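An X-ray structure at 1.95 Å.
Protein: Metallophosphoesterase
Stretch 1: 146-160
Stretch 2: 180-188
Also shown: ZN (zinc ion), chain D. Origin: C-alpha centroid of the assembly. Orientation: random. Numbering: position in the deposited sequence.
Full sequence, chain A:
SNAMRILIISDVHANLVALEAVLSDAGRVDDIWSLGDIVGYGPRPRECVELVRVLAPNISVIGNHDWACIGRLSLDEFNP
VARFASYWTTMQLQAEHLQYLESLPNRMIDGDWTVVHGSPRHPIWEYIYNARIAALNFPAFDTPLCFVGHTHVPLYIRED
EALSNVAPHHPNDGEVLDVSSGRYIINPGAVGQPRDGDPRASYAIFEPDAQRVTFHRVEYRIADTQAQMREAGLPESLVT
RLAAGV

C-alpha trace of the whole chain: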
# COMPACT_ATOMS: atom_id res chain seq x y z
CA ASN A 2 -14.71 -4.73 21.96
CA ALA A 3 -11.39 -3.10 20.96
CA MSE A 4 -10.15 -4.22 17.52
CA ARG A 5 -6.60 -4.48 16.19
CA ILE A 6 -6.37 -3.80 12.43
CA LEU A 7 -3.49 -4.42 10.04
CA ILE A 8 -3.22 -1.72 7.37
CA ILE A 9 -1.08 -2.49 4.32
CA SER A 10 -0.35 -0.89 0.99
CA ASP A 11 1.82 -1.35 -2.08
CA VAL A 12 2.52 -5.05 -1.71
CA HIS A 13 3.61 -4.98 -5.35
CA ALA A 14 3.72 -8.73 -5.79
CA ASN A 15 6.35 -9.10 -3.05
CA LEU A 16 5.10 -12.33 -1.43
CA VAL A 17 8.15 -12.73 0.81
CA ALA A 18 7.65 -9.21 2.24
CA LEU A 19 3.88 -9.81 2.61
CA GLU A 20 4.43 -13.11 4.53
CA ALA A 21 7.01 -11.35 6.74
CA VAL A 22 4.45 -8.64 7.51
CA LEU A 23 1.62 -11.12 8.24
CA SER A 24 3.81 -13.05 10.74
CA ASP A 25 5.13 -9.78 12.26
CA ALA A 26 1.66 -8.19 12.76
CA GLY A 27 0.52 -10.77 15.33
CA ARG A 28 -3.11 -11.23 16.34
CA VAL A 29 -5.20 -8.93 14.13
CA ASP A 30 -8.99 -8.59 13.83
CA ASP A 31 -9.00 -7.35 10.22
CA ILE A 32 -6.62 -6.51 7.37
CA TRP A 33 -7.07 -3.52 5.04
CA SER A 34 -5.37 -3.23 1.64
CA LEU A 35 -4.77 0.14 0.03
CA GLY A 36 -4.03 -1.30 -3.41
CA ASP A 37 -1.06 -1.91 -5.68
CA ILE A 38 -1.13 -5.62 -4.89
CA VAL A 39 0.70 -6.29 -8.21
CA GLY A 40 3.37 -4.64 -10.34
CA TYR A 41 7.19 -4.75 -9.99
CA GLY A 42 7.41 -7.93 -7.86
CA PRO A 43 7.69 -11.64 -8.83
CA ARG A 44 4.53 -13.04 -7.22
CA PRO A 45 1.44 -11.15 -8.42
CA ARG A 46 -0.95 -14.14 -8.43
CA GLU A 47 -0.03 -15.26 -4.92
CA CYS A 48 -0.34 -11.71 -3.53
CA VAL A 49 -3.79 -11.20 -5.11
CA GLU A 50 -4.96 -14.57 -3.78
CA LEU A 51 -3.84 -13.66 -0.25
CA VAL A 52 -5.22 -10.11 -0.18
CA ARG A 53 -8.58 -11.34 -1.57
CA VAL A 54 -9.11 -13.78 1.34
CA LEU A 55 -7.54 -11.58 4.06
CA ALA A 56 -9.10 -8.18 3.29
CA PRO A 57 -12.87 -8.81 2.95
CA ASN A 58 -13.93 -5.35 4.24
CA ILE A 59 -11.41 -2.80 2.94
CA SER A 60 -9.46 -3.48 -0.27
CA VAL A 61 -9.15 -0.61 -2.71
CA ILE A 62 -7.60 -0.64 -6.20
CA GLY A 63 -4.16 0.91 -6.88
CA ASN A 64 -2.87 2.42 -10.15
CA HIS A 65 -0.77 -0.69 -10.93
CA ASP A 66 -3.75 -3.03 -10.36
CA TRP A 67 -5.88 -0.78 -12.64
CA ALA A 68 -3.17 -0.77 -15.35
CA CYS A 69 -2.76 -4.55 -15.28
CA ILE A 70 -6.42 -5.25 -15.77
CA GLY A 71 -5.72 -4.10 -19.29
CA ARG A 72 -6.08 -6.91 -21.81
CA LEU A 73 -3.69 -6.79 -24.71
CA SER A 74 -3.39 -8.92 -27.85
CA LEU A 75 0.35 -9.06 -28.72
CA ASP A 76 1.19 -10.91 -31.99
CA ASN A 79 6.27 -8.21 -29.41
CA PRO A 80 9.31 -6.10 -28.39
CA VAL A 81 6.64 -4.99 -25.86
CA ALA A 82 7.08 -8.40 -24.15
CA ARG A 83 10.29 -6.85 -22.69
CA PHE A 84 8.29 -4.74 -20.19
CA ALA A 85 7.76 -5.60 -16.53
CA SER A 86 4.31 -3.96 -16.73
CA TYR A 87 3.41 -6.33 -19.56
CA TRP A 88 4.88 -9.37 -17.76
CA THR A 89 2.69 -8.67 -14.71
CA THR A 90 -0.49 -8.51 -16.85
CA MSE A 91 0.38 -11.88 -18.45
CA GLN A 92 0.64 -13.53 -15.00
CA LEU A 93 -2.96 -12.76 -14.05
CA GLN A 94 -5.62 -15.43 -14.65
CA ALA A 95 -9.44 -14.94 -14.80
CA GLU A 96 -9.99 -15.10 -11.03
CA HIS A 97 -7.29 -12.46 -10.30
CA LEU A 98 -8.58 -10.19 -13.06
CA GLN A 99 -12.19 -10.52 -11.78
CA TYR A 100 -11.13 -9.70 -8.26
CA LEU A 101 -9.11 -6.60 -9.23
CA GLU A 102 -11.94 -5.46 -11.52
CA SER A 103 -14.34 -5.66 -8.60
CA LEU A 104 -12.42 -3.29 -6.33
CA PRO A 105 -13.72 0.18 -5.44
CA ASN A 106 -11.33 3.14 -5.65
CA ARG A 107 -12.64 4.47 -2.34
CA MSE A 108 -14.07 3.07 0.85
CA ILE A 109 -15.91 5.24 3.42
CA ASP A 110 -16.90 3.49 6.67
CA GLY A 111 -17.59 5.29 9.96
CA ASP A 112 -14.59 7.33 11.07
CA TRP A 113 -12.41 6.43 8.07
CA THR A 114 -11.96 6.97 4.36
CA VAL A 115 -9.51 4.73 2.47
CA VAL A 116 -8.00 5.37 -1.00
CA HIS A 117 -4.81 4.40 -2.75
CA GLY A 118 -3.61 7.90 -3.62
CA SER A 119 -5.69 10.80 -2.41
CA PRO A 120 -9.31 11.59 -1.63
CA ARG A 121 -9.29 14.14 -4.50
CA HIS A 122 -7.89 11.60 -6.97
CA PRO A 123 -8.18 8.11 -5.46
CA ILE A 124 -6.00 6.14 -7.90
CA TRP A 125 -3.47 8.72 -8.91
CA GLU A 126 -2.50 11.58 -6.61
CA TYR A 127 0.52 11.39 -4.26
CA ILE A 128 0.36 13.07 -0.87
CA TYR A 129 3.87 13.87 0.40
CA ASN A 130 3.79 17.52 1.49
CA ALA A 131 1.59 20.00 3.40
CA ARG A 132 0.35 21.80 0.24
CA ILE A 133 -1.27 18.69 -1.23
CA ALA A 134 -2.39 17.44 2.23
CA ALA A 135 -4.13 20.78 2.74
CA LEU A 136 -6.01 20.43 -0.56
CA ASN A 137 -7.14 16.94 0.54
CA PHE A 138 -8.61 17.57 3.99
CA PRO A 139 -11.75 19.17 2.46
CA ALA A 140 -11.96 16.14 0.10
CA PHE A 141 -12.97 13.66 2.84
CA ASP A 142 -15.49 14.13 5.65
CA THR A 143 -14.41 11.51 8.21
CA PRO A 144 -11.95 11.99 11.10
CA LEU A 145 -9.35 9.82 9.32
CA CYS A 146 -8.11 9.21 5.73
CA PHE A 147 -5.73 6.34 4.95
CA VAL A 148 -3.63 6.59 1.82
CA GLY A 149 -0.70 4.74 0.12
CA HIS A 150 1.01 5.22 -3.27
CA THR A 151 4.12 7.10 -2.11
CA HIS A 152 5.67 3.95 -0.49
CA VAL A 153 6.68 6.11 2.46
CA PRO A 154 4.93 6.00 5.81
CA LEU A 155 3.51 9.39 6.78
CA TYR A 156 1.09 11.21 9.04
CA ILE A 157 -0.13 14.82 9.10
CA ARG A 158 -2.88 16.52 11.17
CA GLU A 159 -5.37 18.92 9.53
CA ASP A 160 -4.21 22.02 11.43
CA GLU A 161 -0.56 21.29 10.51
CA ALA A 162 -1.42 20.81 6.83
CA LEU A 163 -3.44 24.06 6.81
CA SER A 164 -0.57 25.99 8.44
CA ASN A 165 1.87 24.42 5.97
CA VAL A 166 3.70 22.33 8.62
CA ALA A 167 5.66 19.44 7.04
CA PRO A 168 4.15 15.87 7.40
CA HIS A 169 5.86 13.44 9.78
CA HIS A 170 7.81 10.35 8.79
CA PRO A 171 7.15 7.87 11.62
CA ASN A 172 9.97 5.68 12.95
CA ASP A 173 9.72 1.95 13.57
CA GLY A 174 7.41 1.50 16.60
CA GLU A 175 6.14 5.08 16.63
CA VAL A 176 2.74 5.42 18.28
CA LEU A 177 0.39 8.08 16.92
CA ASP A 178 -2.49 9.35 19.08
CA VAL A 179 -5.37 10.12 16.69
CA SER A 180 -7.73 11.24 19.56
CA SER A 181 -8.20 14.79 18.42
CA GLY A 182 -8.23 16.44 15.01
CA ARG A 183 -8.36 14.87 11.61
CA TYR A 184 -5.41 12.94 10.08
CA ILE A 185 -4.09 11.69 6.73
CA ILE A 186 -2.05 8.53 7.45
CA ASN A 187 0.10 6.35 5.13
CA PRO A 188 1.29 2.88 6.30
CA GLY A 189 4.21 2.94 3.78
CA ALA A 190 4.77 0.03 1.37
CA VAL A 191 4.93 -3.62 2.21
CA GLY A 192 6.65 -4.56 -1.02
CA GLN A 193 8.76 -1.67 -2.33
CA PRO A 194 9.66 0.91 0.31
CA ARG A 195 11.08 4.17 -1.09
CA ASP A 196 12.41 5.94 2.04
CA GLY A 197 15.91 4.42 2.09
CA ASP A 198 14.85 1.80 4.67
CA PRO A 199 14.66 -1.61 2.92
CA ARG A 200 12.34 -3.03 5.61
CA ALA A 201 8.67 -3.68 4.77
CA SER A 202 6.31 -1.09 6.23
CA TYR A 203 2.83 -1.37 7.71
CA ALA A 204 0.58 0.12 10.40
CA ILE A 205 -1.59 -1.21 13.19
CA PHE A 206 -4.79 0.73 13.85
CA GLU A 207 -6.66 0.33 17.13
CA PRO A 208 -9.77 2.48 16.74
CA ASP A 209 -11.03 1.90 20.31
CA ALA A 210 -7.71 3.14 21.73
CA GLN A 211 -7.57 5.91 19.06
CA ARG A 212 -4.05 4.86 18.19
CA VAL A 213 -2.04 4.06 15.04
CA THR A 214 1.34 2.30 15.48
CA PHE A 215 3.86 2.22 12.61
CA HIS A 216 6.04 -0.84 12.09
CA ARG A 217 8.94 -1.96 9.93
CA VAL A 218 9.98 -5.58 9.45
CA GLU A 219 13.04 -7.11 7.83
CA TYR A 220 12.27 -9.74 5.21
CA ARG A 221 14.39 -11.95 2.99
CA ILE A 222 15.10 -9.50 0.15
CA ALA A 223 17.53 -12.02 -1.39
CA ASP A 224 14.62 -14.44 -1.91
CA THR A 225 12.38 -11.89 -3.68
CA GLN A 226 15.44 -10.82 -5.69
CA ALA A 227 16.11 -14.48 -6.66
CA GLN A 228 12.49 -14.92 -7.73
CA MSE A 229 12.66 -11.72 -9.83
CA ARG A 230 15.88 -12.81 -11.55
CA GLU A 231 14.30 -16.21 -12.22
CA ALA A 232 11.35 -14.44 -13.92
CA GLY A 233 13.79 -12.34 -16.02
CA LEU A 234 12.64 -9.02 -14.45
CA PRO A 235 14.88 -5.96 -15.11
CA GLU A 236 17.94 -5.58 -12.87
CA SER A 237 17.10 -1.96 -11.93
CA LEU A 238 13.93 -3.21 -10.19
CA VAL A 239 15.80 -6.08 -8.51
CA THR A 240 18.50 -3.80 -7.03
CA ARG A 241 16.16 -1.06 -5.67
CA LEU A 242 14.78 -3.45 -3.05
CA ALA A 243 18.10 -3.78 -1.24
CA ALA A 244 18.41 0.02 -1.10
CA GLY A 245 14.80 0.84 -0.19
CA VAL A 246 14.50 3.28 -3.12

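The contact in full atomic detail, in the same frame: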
# COMPACT_ATOMS: atom_id res chain seq x y z
N CYS A 146 -8.31 9.73 7.11
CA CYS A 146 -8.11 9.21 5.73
C CYS A 146 -6.80 8.45 5.61
O CYS A 146 -5.71 8.98 5.95
CB CYS A 146 -8.12 10.34 4.68
SG CYS A 146 -8.19 9.72 2.96
N PHE A 147 -6.89 7.20 5.16
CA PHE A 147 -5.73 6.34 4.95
C PHE A 147 -5.40 6.32 3.49
O PHE A 147 -6.28 6.11 2.64
CB PHE A 147 -5.98 4.90 5.47
CG PHE A 147 -6.13 4.83 6.96
CD1 PHE A 147 -4.99 4.82 7.77
CD2 PHE A 147 -7.39 4.88 7.56
CE1 PHE A 147 -5.11 4.77 9.18
CE2 PHE A 147 -7.53 4.83 8.96
CZ PHE A 147 -6.40 4.77 9.77
N VAL A 148 -4.12 6.53 3.19
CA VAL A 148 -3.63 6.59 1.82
C VAL A 148 -2.33 5.80 1.66
O VAL A 148 -1.65 5.54 2.65
CB VAL A 148 -3.39 8.07 1.37
CG1 VAL A 148 -4.64 8.93 1.57
CG2 VAL A 148 -2.19 8.71 2.12
N GLY A 149 -1.99 5.41 0.42
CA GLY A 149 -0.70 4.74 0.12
C GLY A 149 0.04 5.48 -0.98
O GLY A 149 0.19 6.73 -0.92
N HIS A 150 0.54 4.71 -1.95
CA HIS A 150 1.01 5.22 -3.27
C HIS A 150 2.42 5.84 -3.24
O HIS A 150 3.20 5.68 -4.18
CB HIS A 150 -0.06 6.20 -3.82
CG HIS A 150 0.05 6.55 -5.27
ND1 HIS A 150 0.58 5.72 -6.23
CD2 HIS A 150 -0.37 7.66 -5.94
CE1 HIS A 150 0.51 6.30 -7.42
NE2 HIS A 150 -0.08 7.48 -7.26
N THR A 151 2.78 6.52 -2.17
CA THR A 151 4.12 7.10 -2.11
C THR A 151 5.18 6.07 -1.71
O THR A 151 6.36 6.25 -1.98
CB THR A 151 4.17 8.24 -1.07
OG1 THR A 151 3.81 7.68 0.20
CG2 THR A 151 3.18 9.35 -1.43
N HIS A 152 4.76 5.00 -1.02
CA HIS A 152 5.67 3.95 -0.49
C HIS A 152 6.51 4.48 0.67
O HIS A 152 7.64 3.98 0.97
CB HIS A 152 6.58 3.36 -1.57
CG HIS A 152 5.86 2.74 -2.72
ND1 HIS A 152 6.50 1.94 -3.64
CD2 HIS A 152 4.56 2.81 -3.12
CE1 HIS A 152 5.63 1.54 -4.56
NE2 HIS A 152 4.46 2.07 -4.28
N VAL A 153 6.00 5.53 1.30
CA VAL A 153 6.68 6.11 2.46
C VAL A 153 5.65 6.30 3.57
O VAL A 153 4.61 6.94 3.34
CB VAL A 153 7.40 7.44 2.10
CG1 VAL A 153 8.12 8.07 3.36
CG2 VAL A 153 8.46 7.22 0.96
N PRO A 154 5.91 5.75 4.76
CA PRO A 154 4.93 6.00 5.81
C PRO A 154 4.92 7.48 6.20
O PRO A 154 5.94 8.17 6.10
CB PRO A 154 5.39 5.09 6.97
CG PRO A 154 6.84 4.89 6.75
CD PRO A 154 7.03 4.92 5.23
N LEU A 155 3.75 7.97 6.63
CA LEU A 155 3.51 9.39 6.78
C LEU A 155 2.29 9.60 7.67
O LEU A 155 1.37 8.78 7.67
CB LEU A 155 3.23 10.02 5.39
CG LEU A 155 2.84 11.50 5.29
CD1 LEU A 155 3.50 12.19 4.08
CD2 LEU A 155 1.31 11.70 5.22
N TYR A 156 2.30 10.70 8.44
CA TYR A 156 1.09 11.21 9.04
C TYR A 156 1.14 12.74 9.10
O TYR A 156 2.20 13.35 9.30
CB TYR A 156 0.80 10.59 10.43
CG TYR A 156 1.81 10.87 11.53
CD1 TYR A 156 2.85 9.97 11.79
CD2 TYR A 156 1.71 12.02 12.32
CE1 TYR A 156 3.78 10.23 12.80
CE2 TYR A 156 2.63 12.29 13.35
CZ TYR A 156 3.65 11.38 13.58
OH TYR A 156 4.57 11.61 14.57
N ILE A 157 -0.02 13.36 8.91
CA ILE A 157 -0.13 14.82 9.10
C ILE A 157 -1.52 15.13 9.68
O ILE A 157 -2.49 14.51 9.27
CB ILE A 157 0.11 15.58 7.77
CG1 ILE A 157 0.21 17.09 8.00
CG2 ILE A 157 -0.98 15.19 6.70
CD1 ILE A 157 0.83 17.84 6.78
N ARG A 158 -1.59 16.02 10.67
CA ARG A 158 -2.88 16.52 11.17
C ARG A 158 -3.41 17.69 10.32
O ARG A 158 -2.66 18.38 9.63
CB ARG A 158 -2.82 16.88 12.66
CG ARG A 158 -4.20 16.94 13.33
CD ARG A 158 -4.15 16.87 14.85
NE ARG A 158 -2.96 17.53 15.36
CZ ARG A 158 -2.97 18.65 16.06
NH1 ARG A 158 -1.81 19.18 16.47
NH2 ARG A 158 -4.13 19.25 16.37
N GLU A 159 -4.72 17.90 10.36
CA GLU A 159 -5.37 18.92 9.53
C GLU A 159 -4.84 20.33 9.82
O GLU A 159 -4.53 21.08 8.89
CB GLU A 159 -6.88 18.84 9.71
CG GLU A 159 -7.68 19.85 8.91
CD GLU A 159 -9.19 19.68 9.07
OE1 GLU A 159 -9.65 19.37 10.20
OE2 GLU A 159 -9.93 19.85 8.08
N ASP A 160 -4.71 20.69 11.10
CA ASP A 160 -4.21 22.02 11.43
C ASP A 160 -2.77 22.26 10.95
O ASP A 160 -2.44 23.37 10.54
CB ASP A 160 -4.36 22.34 12.92
CG ASP A 160 -3.58 21.38 13.82
OD1 ASP A 160 -3.01 20.38 13.36
OD2 ASP A 160 -3.56 21.64 15.03
N SER A 180 -6.59 10.78 18.73
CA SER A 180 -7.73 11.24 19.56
C SER A 180 -8.40 12.50 19.09
O SER A 180 -9.63 12.58 19.02
CB SER A 180 -7.30 11.50 21.01
OG SER A 180 -7.01 10.30 21.67
N SER A 181 -7.60 13.53 18.82
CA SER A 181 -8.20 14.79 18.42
C SER A 181 -7.69 15.29 17.08
O SER A 181 -6.51 15.11 16.73
CB SER A 181 -8.03 15.85 19.51
OG SER A 181 -6.69 15.85 19.94
N GLY A 182 -8.58 15.92 16.32
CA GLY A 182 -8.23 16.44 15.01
C GLY A 182 -8.28 15.35 13.96
O GLY A 182 -8.31 14.14 14.25
N ARG A 183 -8.26 15.78 12.72
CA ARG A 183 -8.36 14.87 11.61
C ARG A 183 -6.95 14.59 11.09
O ARG A 183 -6.08 15.44 11.22
CB ARG A 183 -9.22 15.53 10.56
CG ARG A 183 -10.56 16.01 11.11
CD ARG A 183 -11.26 16.85 10.06
NE ARG A 183 -11.63 15.99 8.99
CZ ARG A 183 -11.60 16.29 7.69
NH1 ARG A 183 -11.21 17.48 7.24
NH2 ARG A 183 -11.99 15.36 6.86
N TYR A 184 -6.74 13.40 10.50
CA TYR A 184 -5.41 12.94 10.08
C TYR A 184 -5.44 12.32 8.70
O TYR A 184 -6.43 11.65 8.35
CB TYR A 184 -4.86 11.87 11.04
CG TYR A 184 -4.26 12.46 12.29
CD1 TYR A 184 -2.94 12.89 12.31
CD2 TYR A 184 -5.03 12.60 13.46
CE1 TYR A 184 -2.39 13.47 13.48
CE2 TYR A 184 -4.49 13.18 14.60
CZ TYR A 184 -3.17 13.58 14.60
OH TYR A 184 -2.65 14.13 15.73
N ILE A 185 -4.35 12.49 7.94
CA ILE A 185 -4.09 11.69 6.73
C ILE A 185 -2.90 10.84 7.14
O ILE A 185 -1.94 11.37 7.68
CB ILE A 185 -3.77 12.60 5.49
CG1 ILE A 185 -5.01 13.37 5.02
CG2 ILE A 185 -3.17 11.78 4.34
CD1 ILE A 185 -4.74 14.39 3.89
N ILE A 186 -2.99 9.52 6.92
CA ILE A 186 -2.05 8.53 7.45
C ILE A 186 -1.71 7.55 6.34
O ILE A 186 -2.62 7.06 5.68
CB ILE A 186 -2.72 7.67 8.60
CG1 ILE A 186 -3.19 8.54 9.78
CG2 ILE A 186 -1.80 6.53 9.08
CD1 ILE A 186 -2.10 9.22 10.44
N ASN A 187 -0.41 7.27 6.15
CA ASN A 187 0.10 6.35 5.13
C ASN A 187 0.91 5.25 5.85
O ASN A 187 1.83 5.56 6.62
CB ASN A 187 0.99 7.13 4.11
CG ASN A 187 1.35 6.33 2.87
OD1 ASN A 187 1.62 5.12 2.93
ND2 ASN A 187 1.43 7.03 1.71
N PRO A 188 0.55 3.97 5.66
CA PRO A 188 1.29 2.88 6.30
C PRO A 188 2.64 2.55 5.64
O PRO A 188 3.33 1.63 6.10
CB PRO A 188 0.33 1.70 6.14
CG PRO A 188 -0.31 1.97 4.78
CD PRO A 188 -0.59 3.47 4.86
ZN ZN D . 2.62 1.55 -5.49
O HOH W 1 2.59 3.96 0.49
O HOH W 2 -8.75 18.65 12.53
O HOH W 3 3.68 2.62 -7.43

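Stretch 1 meets the strand 184-188 twice, first as a parallel neighbour and then, after a loop, as an antiparallel one, so that strand lies between two segments of stretch 1 and spends its backbone polar groups on both.

The parallel pairing begins at Cys 146, whose N donates to Tyr 184 O (3.0 Å) and whose O accepts from Ile 186 N (2.9 Å). Phe 147 shares a sheet face with Ile 186, and its CD1 lies 3.7 Å from Ile 186 CB; a flat aromatic ring and a branched aliphatic chain fill this buried space without needing polar partners. Val 148 N continues the ladder to Ile 186 O (3.0 Å), and its CG2 packs 3.9 Å from Ile 185 CG2.

In the loop that follows, the side chain of Asn 187 takes over from backbone pairing. Its ND2 lies 2.9 Å from Gly 149 O and its OD1 accepts from water 1 (2.9 Å), which in turn accepts from His 152 N (2.8 Å). An amide, with both a donor and an acceptor, suits such a polar, buried site. Thr 151 OG1 accepts from Val 153 N (3.3 Å), bracing the turn. His 152 points away from stretch 2, and its NE2 binds the zinc ion at 2.3 Å, as befits a metallophosphoesterase.

The chain then returns antiparallel to 184-188, at 174° between strand directions. Pro 154 has no amide hydrogen to donate, but its CA makes a CA-H...O contact with Asn 187 O (3.2 Å). Leu 155 and Asn 187 form a hydrogen-bonded pair: Leu 155 N to Asn 187 O is 3.1 Å, Asn 187 N to Leu 155 O 2.8 Å. Tyr 156 lies on the face it shares with Ile 186, its CB tight against Ile 186 CD1 at 3.2 Å. Ile 157 and Ile 185 repeat the hydrogen-bonded pattern (Ile 157 N to Ile 185 O 3.0 Å, Ile 185 N to Ile 157 O 3.1 Å). Their side chains share a face with those of Leu 155 and Asn 187, and Ile 157 CG2 approaches Ile 185 CB to 4.0 Å.

On the face of Tyr 156, Arg 158 lays its aliphatic portion over the Tyr 184 ring, with CG 3.9 Å from the ring centroid in a CH-pi contact, while its NH2 reaches Asp 160 OD2 (2.8 Å) in a salt bridge.

Glu 159, at the helix start, donates through N to Arg 183 O (2.9 Å). Its extended side chain carries OE2 to Arg 183 NH1 (2.8 Å), a salt bridge, while water 2 links Glu 159 OE1 (2.6 Å) to Arg 183 N (2.9 Å).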